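PDB 4GDI: neuraminidase from Influenza A virus, which forms a homotetrameric, neuraminidase-like beta-propeller whose relatives remove terminal sialic acid from glycoconjugates, although its own putative active site has diverged. Local coordinates for residues Ser200-Thr204 / Ser321-Gln325; Cys152-Glu156 / Tyr203-Ile209. All coordinates share one frame; numbering follows the deposited sequence.

Interaction 1: Ser200-Thr204 / Ser321-Gln325; sequences STCYT and SGFFQ
Q325 engages the backbone of T204 with both polar atoms of its side-chain amide. OE1 accepts from T204 N at 3.0 Å, with the donor well above the carbonyl plane, whereas NE2 gives T204 O a bond of 2.8 Å. This second bond is nearly straight and lies close to the amide plane, so the pair together fixes the amide's rotation. The glutamine chain runs extended beyond CG (chi2 177°), bringing CD to 3.7 Å from Y203 CB on the way. In the middle of the contact, the edge of Y203 meets a face of F323 in a T-shaped stack: the planes stand 73° apart, and Y203 CD1 sits above the centre of the F323 ring, 3.5 Å from its CE2. Beyond it, T201 OG1 accepts from F323 N at 2.7 Å. The same hydroxyl lies 3.1 Å from G322 CA, an approach possible because G322 has no side chain there. A second shell positions these groups: S150 OG bonds T201 OG1, E274 holds the hydroxyl of Y203, E151 accepts from the backbone N-H of Q325, and F270 packs on F323. The strand directions differ by only 24°, yet side-chain bonds replace backbone pairing. Two edge strands of separate four-stranded sheets, running nearly parallel and buried near the chain centre, are the innermost strands of blades in the neuraminidase beta-propeller.

Interaction 2: Cys152-Glu156 / Tyr203-Ile209; sequences CICIE and YTINNLI
I153 and I155 face T204 and I209 from a strand that runs 24° off the direction of strand 203-205, with the two axes 7.3 Å apart at closest approach. The backbones share no hydrogen bonds at this separation, and the contact is made by side chains. The 203-209 segment doubles back on itself as a beta-hairpin. N206 and N207 form its two-residue turn, closed by a bond of 2.9 Å from L208 N to I205 O and by the reciprocal bond from I205 N to L208 O.

T204 adds to this closure. Its OG1, opposite the backbone N (chi1 -177°), donates to L208 O at 2.8 Å from above the carbonyl plane, so that this oxygen receives two donors. The branches of I153 divide the work: CG2 lies 3.6 Å from T204 CB and also meets I209, whereas CD1 reaches 3.8 Å from Y203 CA. I155 stretches its longer branch across the hairpin, its CD1 touching T204 OG1 at 3.4 Å and I209 CD1 at 3.6 Å. Both strands of the hairpin are thus covered by the two isoleucines. At the hairpin's turn, E156 OE2 and N207 OD1 come no nearer than 3.8 Å, two oxygens in loose contact and not a hydrogen bond; the carboxylate has its stronger partner in K229, through a salt bridge from OE1.

Beside it in its own sheet, strand 153-155 pairs with 158-165, where I153 bonds F160. C154 points the other way from the isoleucines, toward C105 of strand 101-106; disulfides tie C154 to C159 and C152 to C105. Within the other sheet, I209 pairs with F227 of strand 224-228. The contact therefore joins the first strand of one four-stranded sheet to the first two strands of the next, two successive propeller blades.

How the interactions relate
Strand 200-205 serves both interactions, whose centres are 10 Å apart and which share Y203 and T204. Along the chain the order is 152-156, then 200-209, then 321-325. Interaction 2 joins the sheets that begin with strands 153-155 and 200-205, consecutive in the chain, and interaction 1 joins the latter to the sheet edged by 317-324. The CB of Y203 points toward 321-325 but away from 152-156, evidence that the strand meets its two neighbours from different sides. Direct packing also connects the contacts, with C202 CB 3.6 Å from I153 CG1. The centre of interaction 1 lies about 5 Å from the centre of the chain and that of interaction 2 about 15 Å, so together they bind three sheets around the propeller's middle.

Interaction 1: Ser200-Thr204 / Ser321-Gln325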
ATOM      1  N   SER A 200      23.130 -22.565  10.070  1.00 17.35           N
ATOM      2  CA  SER A 200      24.138 -21.844   9.306  1.00 22.33           C
ATOM      3  C   SER A 200      23.669 -20.433   9.023  1.00 24.45           C
ATOM      4  O   SER A 200      22.571 -20.240   8.509  1.00 26.55           O
ATOM      5  CB  SER A 200      24.399 -22.527   7.955  1.00 22.58           C
ATOM      6  OG  SER A 200      24.981 -23.794   8.132  1.00 32.95           O
ATOM      7  N   THR A 201      24.519 -19.452   9.310  1.00 18.32           N
ATOM      8  CA  THR A 201      24.302 -18.095   8.862  1.00 16.34           C
ATOM      9  C   THR A 201      25.566 -17.662   8.121  1.00 23.02           C
ATOM     10  O   THR A 201      26.690 -17.852   8.602  1.00 22.78           O
ATOM     11  CB  THR A 201      23.929 -17.147  10.032  1.00 22.80           C
ATOM     12  OG1 THR A 201      23.785 -15.800   9.567  1.00 25.17           O
ATOM     13  CG2 THR A 201      24.999 -17.168  11.148  1.00 23.92           C
ATOM     14  N   CYS A 202      25.382 -17.096   6.932  1.00 21.89           N
ATOM     15  CA  CYS A 202      26.473 -16.995   5.960  1.00 17.33           C
ATOM     16  C   CYS A 202      26.545 -15.621   5.300  1.00 21.00           C
ATOM     17  O   CYS A 202      25.570 -14.859   5.305  1.00 23.97           O
ATOM     18  CB  CYS A 202      26.261 -18.015   4.829  1.00 18.73           C
ATOM     19  SG  CYS A 202      25.963 -19.750   5.285  1.00 25.15           S
ATOM     20  N   TYR A 203      27.700 -15.330   4.708  1.00 19.12           N
ATOM     21  CA  TYR A 203      27.873 -14.157   3.861  1.00 18.81           C
ATOM     22  C   TYR A 203      28.845 -14.563   2.767  1.00 22.27           C
ATOM     23  O   TYR A 203      29.435 -15.645   2.833  1.00 22.16           O
ATOM     24  CB  TYR A 203      28.384 -12.946   4.647  1.00 18.42           C
ATOM     25  CG  TYR A 203      29.737 -13.155   5.263  1.00 17.04           C
ATOM     26  CD1 TYR A 203      29.863 -13.724   6.529  1.00 22.40           C
ATOM     27  CD2 TYR A 203      30.895 -12.788   4.585  1.00 25.75           C
ATOM     28  CE1 TYR A 203      31.108 -13.920   7.107  1.00 16.43           C
ATOM     29  CE2 TYR A 203      32.148 -12.974   5.156  1.00 25.94           C
ATOM     30  CZ  TYR A 203      32.241 -13.547   6.415  1.00 20.66           C
ATOM     31  OH  TYR A 203      33.471 -13.744   6.975  1.00 19.93           O
ATOM     32  N   THR A 204      28.981 -13.724   1.745  1.00 20.22           N
ATOM     33  CA  THR A 204      29.920 -14.009   0.670  1.00 24.87           C
ATOM     34  C   THR A 204      30.863 -12.834   0.399  1.00 24.83           C
ATOM     35  O   THR A 204      30.484 -11.667   0.508  1.00 24.56           O
ATOM     36  CB  THR A 204      29.196 -14.376  -0.627  1.00 25.19           C
ATOM     37  OG1 THR A 204      30.170 -14.702  -1.628  1.00 29.45           O
ATOM     38  CG2 THR A 204      28.338 -13.226  -1.106  1.00 21.89           C
ATOM     39  N   SER A 321      20.901 -14.581  16.181  1.00 19.70           N
ATOM     40  CA  SER A 321      21.482 -13.524  15.367  1.00 18.17           C
ATOM     41  C   SER A 321      22.143 -14.136  14.132  1.00 18.11           C
ATOM     42  O   SER A 321      22.497 -15.314  14.125  1.00 17.59           O
ATOM     43  CB  SER A 321      22.501 -12.714  16.193  1.00 20.55           C
ATOM     44  OG  SER A 321      23.548 -13.549  16.683  1.00 20.19           O
ATOM     45  N   GLY A 322      22.324 -13.339  13.084  1.00 19.35           N
ATOM     46  CA  GLY A 322      22.979 -13.854  11.887  1.00 16.92           C
ATOM     47  C   GLY A 322      23.198 -12.777  10.863  1.00 18.94           C
ATOM     48  O   GLY A 322      22.740 -11.642  11.036  1.00 22.58           O
ATOM     49  N   PHE A 323      23.893 -13.136   9.787  1.00 17.14           N
ATOM     50  CA  PHE A 323      24.308 -12.164   8.791  1.00 18.95           C
ATOM     51  C   PHE A 323      23.229 -11.821   7.786  1.00 22.69           C
ATOM     52  O   PHE A 323      22.378 -12.648   7.458  1.00 17.04           O
ATOM     53  CB  PHE A 323      25.471 -12.724   7.968  1.00 15.61           C
ATOM     54  CG  PHE A 323      26.721 -12.963   8.749  1.00 18.84           C
ATOM     55  CD1 PHE A 323      27.430 -11.906   9.279  1.00 20.94           C
ATOM     56  CD2 PHE A 323      27.223 -14.254   8.886  1.00 22.58           C
ATOM     57  CE1 PHE A 323      28.592 -12.127   9.975  1.00 20.50           C
ATOM     58  CE2 PHE A 323      28.381 -14.481   9.577  1.00 19.87           C
ATOM     59  CZ  PHE A 323      29.074 -13.411  10.112  1.00 21.41           C
ATOM     60  N   PHE A 324      23.293 -10.599   7.273  1.00 20.42           N
ATOM     61  CA  PHE A 324      22.728 -10.307   5.951  1.00 20.37           C
ATOM     62  C   PHE A 324      23.608  -9.280   5.247  1.00 18.16           C
ATOM     63  O   PHE A 324      24.386  -8.562   5.890  1.00 21.74           O
ATOM     64  CB  PHE A 324      21.277  -9.824   6.019  1.00 21.55           C
ATOM     65  CG  PHE A 324      21.105  -8.412   6.548  1.00 23.31           C
ATOM     66  CD1 PHE A 324      20.988  -8.170   7.906  1.00 21.33           C
ATOM     67  CD2 PHE A 324      20.993  -7.341   5.670  1.00 20.07           C
ATOM     68  CE1 PHE A 324      20.786  -6.873   8.388  1.00 25.40           C
ATOM     69  CE2 PHE A 324      20.805  -6.040   6.133  1.00 24.34           C
ATOM     70  CZ  PHE A 324      20.689  -5.805   7.497  1.00 23.08           C
ATOM     71  N   GLN A 325      23.517  -9.238   3.927  1.00 19.41           N
ATOM     72  CA  GLN A 325      24.344  -8.313   3.155  1.00 21.69           C
ATOM     73  C   GLN A 325      23.481  -7.398   2.297  1.00 25.08           C
ATOM     74  O   GLN A 325      22.660  -7.871   1.508  1.00 22.79           O
ATOM     75  CB  GLN A 325      25.330  -9.069   2.255  1.00 21.79           C
ATOM     76  CG  GLN A 325      26.429  -9.801   3.001  1.00 26.29           C
ATOM     77  CD  GLN A 325      27.329 -10.580   2.057  1.00 22.69           C
ATOM     78  OE1 GLN A 325      26.908 -11.576   1.458  1.00 22.82           O
ATOM     79  NE2 GLN A 325      28.551 -10.116   1.895  1.00 25.50           N
TER

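Interaction 2: Cys152-Glu156 / Tyr203-Ile209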
ATOM      1  N   CYS A 152      20.047 -17.409   2.141  1.00 22.58           N
ATOM      2  CA  CYS A 152      20.949 -18.205   1.328  1.00 18.98           C
ATOM      3  C   CYS A 152      21.889 -17.250   0.574  1.00 23.99           C
ATOM      4  O   CYS A 152      21.717 -16.035   0.610  1.00 22.29           O
ATOM      5  CB  CYS A 152      20.197 -19.195   0.407  1.00 16.77           C
ATOM      6  SG  CYS A 152      18.663 -18.643  -0.336  1.00 22.07           S
ATOM      7  N   ILE A 153      22.905 -17.799  -0.066  1.00 20.35           N
ATOM      8  CA  ILE A 153      23.973 -16.994  -0.623  1.00 16.91           C
ATOM      9  C   ILE A 153      24.026 -17.126  -2.139  1.00 22.27           C
ATOM     10  O   ILE A 153      24.242 -18.229  -2.661  1.00 23.44           O
ATOM     11  CB  ILE A 153      25.339 -17.435  -0.047  1.00 21.55           C
ATOM     12  CG1 ILE A 153      25.382 -17.219   1.465  1.00 23.16           C
ATOM     13  CG2 ILE A 153      26.459 -16.660  -0.686  1.00 24.57           C
ATOM     14  CD1 ILE A 153      25.040 -15.784   1.885  1.00 30.93           C
ATOM     15  N   CYS A 154      23.840 -16.007  -2.843  1.00 22.23           N
ATOM     16  CA  CYS A 154      23.886 -15.999  -4.320  1.00 23.00           C
ATOM     17  C   CYS A 154      25.149 -15.325  -4.856  1.00 28.15           C
ATOM     18  O   CYS A 154      25.547 -14.261  -4.393  1.00 27.03           O
ATOM     19  CB  CYS A 154      22.646 -15.315  -4.895  1.00 22.39           C
ATOM     20  SG  CYS A 154      21.099 -16.148  -4.524  1.00 28.67           S
ATOM     21  N   ILE A 155      25.793 -15.987  -5.814  1.00 22.30           N
ATOM     22  CA  ILE A 155      26.966 -15.464  -6.495  1.00 24.48           C
ATOM     23  C   ILE A 155      26.804 -15.692  -7.999  1.00 23.51           C
ATOM     24  O   ILE A 155      26.764 -16.835  -8.446  1.00 26.25           O
ATOM     25  CB  ILE A 155      28.255 -16.198  -6.078  1.00 30.89           C
ATOM     26  CG1 ILE A 155      28.436 -16.184  -4.572  1.00 28.57           C
ATOM     27  CG2 ILE A 155      29.481 -15.548  -6.720  1.00 26.51           C
ATOM     28  CD1 ILE A 155      29.625 -16.992  -4.141  1.00 25.43           C
ATOM     29  N   GLU A 156      26.689 -14.614  -8.765  1.00 28.39           N
ATOM     30  CA  GLU A 156      26.609 -14.719 -10.224  1.00 33.15           C
ATOM     31  C   GLU A 156      25.551 -15.719 -10.678  1.00 25.26           C
ATOM     32  O   GLU A 156      25.777 -16.461 -11.603  1.00 28.65           O
ATOM     33  CB  GLU A 156      27.972 -15.139 -10.805  1.00 31.39           C
ATOM     34  CG  GLU A 156      29.048 -14.069 -10.693  1.00 52.53           C
ATOM     35  CD  GLU A 156      30.458 -14.639 -10.523  1.00 76.95           C
ATOM     36  OE1 GLU A 156      30.627 -15.877 -10.576  1.00 82.68           O
ATOM     37  OE2 GLU A 156      31.401 -13.840 -10.324  1.00 73.13           O
ATOM     38  N   TYR A 203      27.700 -15.330   4.708  1.00 19.12           N
ATOM     39  CA  TYR A 203      27.873 -14.157   3.861  1.00 18.81           C
ATOM     40  C   TYR A 203      28.845 -14.563   2.767  1.00 22.27           C
ATOM     41  O   TYR A 203      29.435 -15.645   2.833  1.00 22.16           O
ATOM     42  CB  TYR A 203      28.384 -12.946   4.647  1.00 18.42           C
ATOM     43  CG  TYR A 203      29.737 -13.155   5.263  1.00 17.04           C
ATOM     44  CD1 TYR A 203      29.863 -13.724   6.529  1.00 22.40           C
ATOM     45  CD2 TYR A 203      30.895 -12.788   4.585  1.00 25.75           C
ATOM     46  CE1 TYR A 203      31.108 -13.920   7.107  1.00 16.43           C
ATOM     47  CE2 TYR A 203      32.148 -12.974   5.156  1.00 25.94           C
ATOM     48  CZ  TYR A 203      32.241 -13.547   6.415  1.00 20.66           C
ATOM     49  OH  TYR A 203      33.471 -13.744   6.975  1.00 19.93           O
ATOM     50  N   THR A 204      28.981 -13.724   1.745  1.00 20.22           N
ATOM     51  CA  THR A 204      29.920 -14.009   0.670  1.00 24.87           C
ATOM     52  C   THR A 204      30.863 -12.834   0.399  1.00 24.83           C
ATOM     53  O   THR A 204      30.484 -11.667   0.508  1.00 24.56           O
ATOM     54  CB  THR A 204      29.196 -14.376  -0.627  1.00 25.19           C
ATOM     55  OG1 THR A 204      30.170 -14.702  -1.628  1.00 29.45           O
ATOM     56  CG2 THR A 204      28.338 -13.226  -1.106  1.00 21.89           C
ATOM     57  N   ILE A 205      32.105 -13.164   0.067  1.00 29.30           N
ATOM     58  CA  ILE A 205      33.108 -12.159  -0.281  1.00 30.24           C
ATOM     59  C   ILE A 205      34.214 -12.814  -1.101  1.00 49.96           C
ATOM     60  O   ILE A 205      34.575 -13.964  -0.835  1.00 36.52           O
ATOM     61  CB  ILE A 205      33.725 -11.510   0.975  1.00 35.96           C
ATOM     62  CG1 ILE A 205      34.481 -10.226   0.605  1.00 48.73           C
ATOM     63  CG2 ILE A 205      34.663 -12.479   1.683  1.00 50.72           C
ATOM     64  CD1 ILE A 205      33.604  -9.144  -0.016  1.00 50.16           C
ATOM     65  N   ASN A 206      34.772 -12.057  -2.052  1.00 69.87           N
ATOM     66  CA  ASN A 206      35.588 -12.586  -3.166  1.00 66.26           C
ATOM     67  C   ASN A 206      35.383 -14.069  -3.488  1.00 47.36           C
ATOM     68  O   ASN A 206      36.268 -14.890  -3.261  1.00 49.81           O
ATOM     69  CB  ASN A 206      37.100 -12.278  -3.022  1.00 74.41           C
ATOM     70  CG  ASN A 206      37.511 -11.881  -1.617  1.00 71.86           C
ATOM     71  OD1 ASN A 206      37.391 -12.668  -0.677  1.00 75.38           O
ATOM     72  ND2 ASN A 206      38.053 -10.662  -1.477  1.00 53.60           N
ATOM     73  N   ASN A 207      34.208 -14.392  -4.027  1.00 52.95           N
ATOM     74  CA  ASN A 207      33.883 -15.752  -4.481  1.00 50.52           C
ATOM     75  C   ASN A 207      33.962 -16.893  -3.433  1.00 43.60           C
ATOM     76  O   ASN A 207      33.933 -18.074  -3.787  1.00 45.41           O
ATOM     77  CB  ASN A 207      34.728 -16.097  -5.708  1.00 58.40           C
ATOM     78  CG  ASN A 207      34.388 -15.219  -6.910  1.00 69.93           C
ATOM     79  OD1 ASN A 207      33.478 -15.528  -7.684  1.00 67.82           O
ATOM     80  ND2 ASN A 207      35.116 -14.116  -7.063  1.00 60.49           N
ATOM     81  N   LEU A 208      34.031 -16.537  -2.154  1.00 29.86           N
ATOM     82  CA  LEU A 208      33.969 -17.511  -1.065  1.00 24.38           C
ATOM     83  C   LEU A 208      32.664 -17.353  -0.309  1.00 25.48           C
ATOM     84  O   LEU A 208      32.100 -16.261  -0.261  1.00 25.28           O
ATOM     85  CB  LEU A 208      35.106 -17.275  -0.070  1.00 29.12           C
ATOM     86  CG  LEU A 208      36.510 -17.552  -0.597  1.00 42.50           C
ATOM     87  CD1 LEU A 208      37.538 -17.279   0.489  1.00 38.37           C
ATOM     88  CD2 LEU A 208      36.597 -18.989  -1.073  1.00 48.83           C
ATOM     89  N   ILE A 209      32.191 -18.440   0.280  1.00 25.36           N
ATOM     90  CA  ILE A 209      31.023 -18.390   1.133  1.00 23.58           C
ATOM     91  C   ILE A 209      31.548 -18.773   2.515  1.00 22.77           C
ATOM     92  O   ILE A 209      32.261 -19.759   2.656  1.00 22.03           O
ATOM     93  CB  ILE A 209      29.914 -19.372   0.688  1.00 19.76           C
ATOM     94  CG1 ILE A 209      29.473 -19.121  -0.770  1.00 19.04           C
ATOM     95  CG2 ILE A 209      28.691 -19.267   1.633  1.00 22.93           C
ATOM     96  CD1 ILE A 209      30.436 -19.647  -1.819  1.00 36.50           C
TER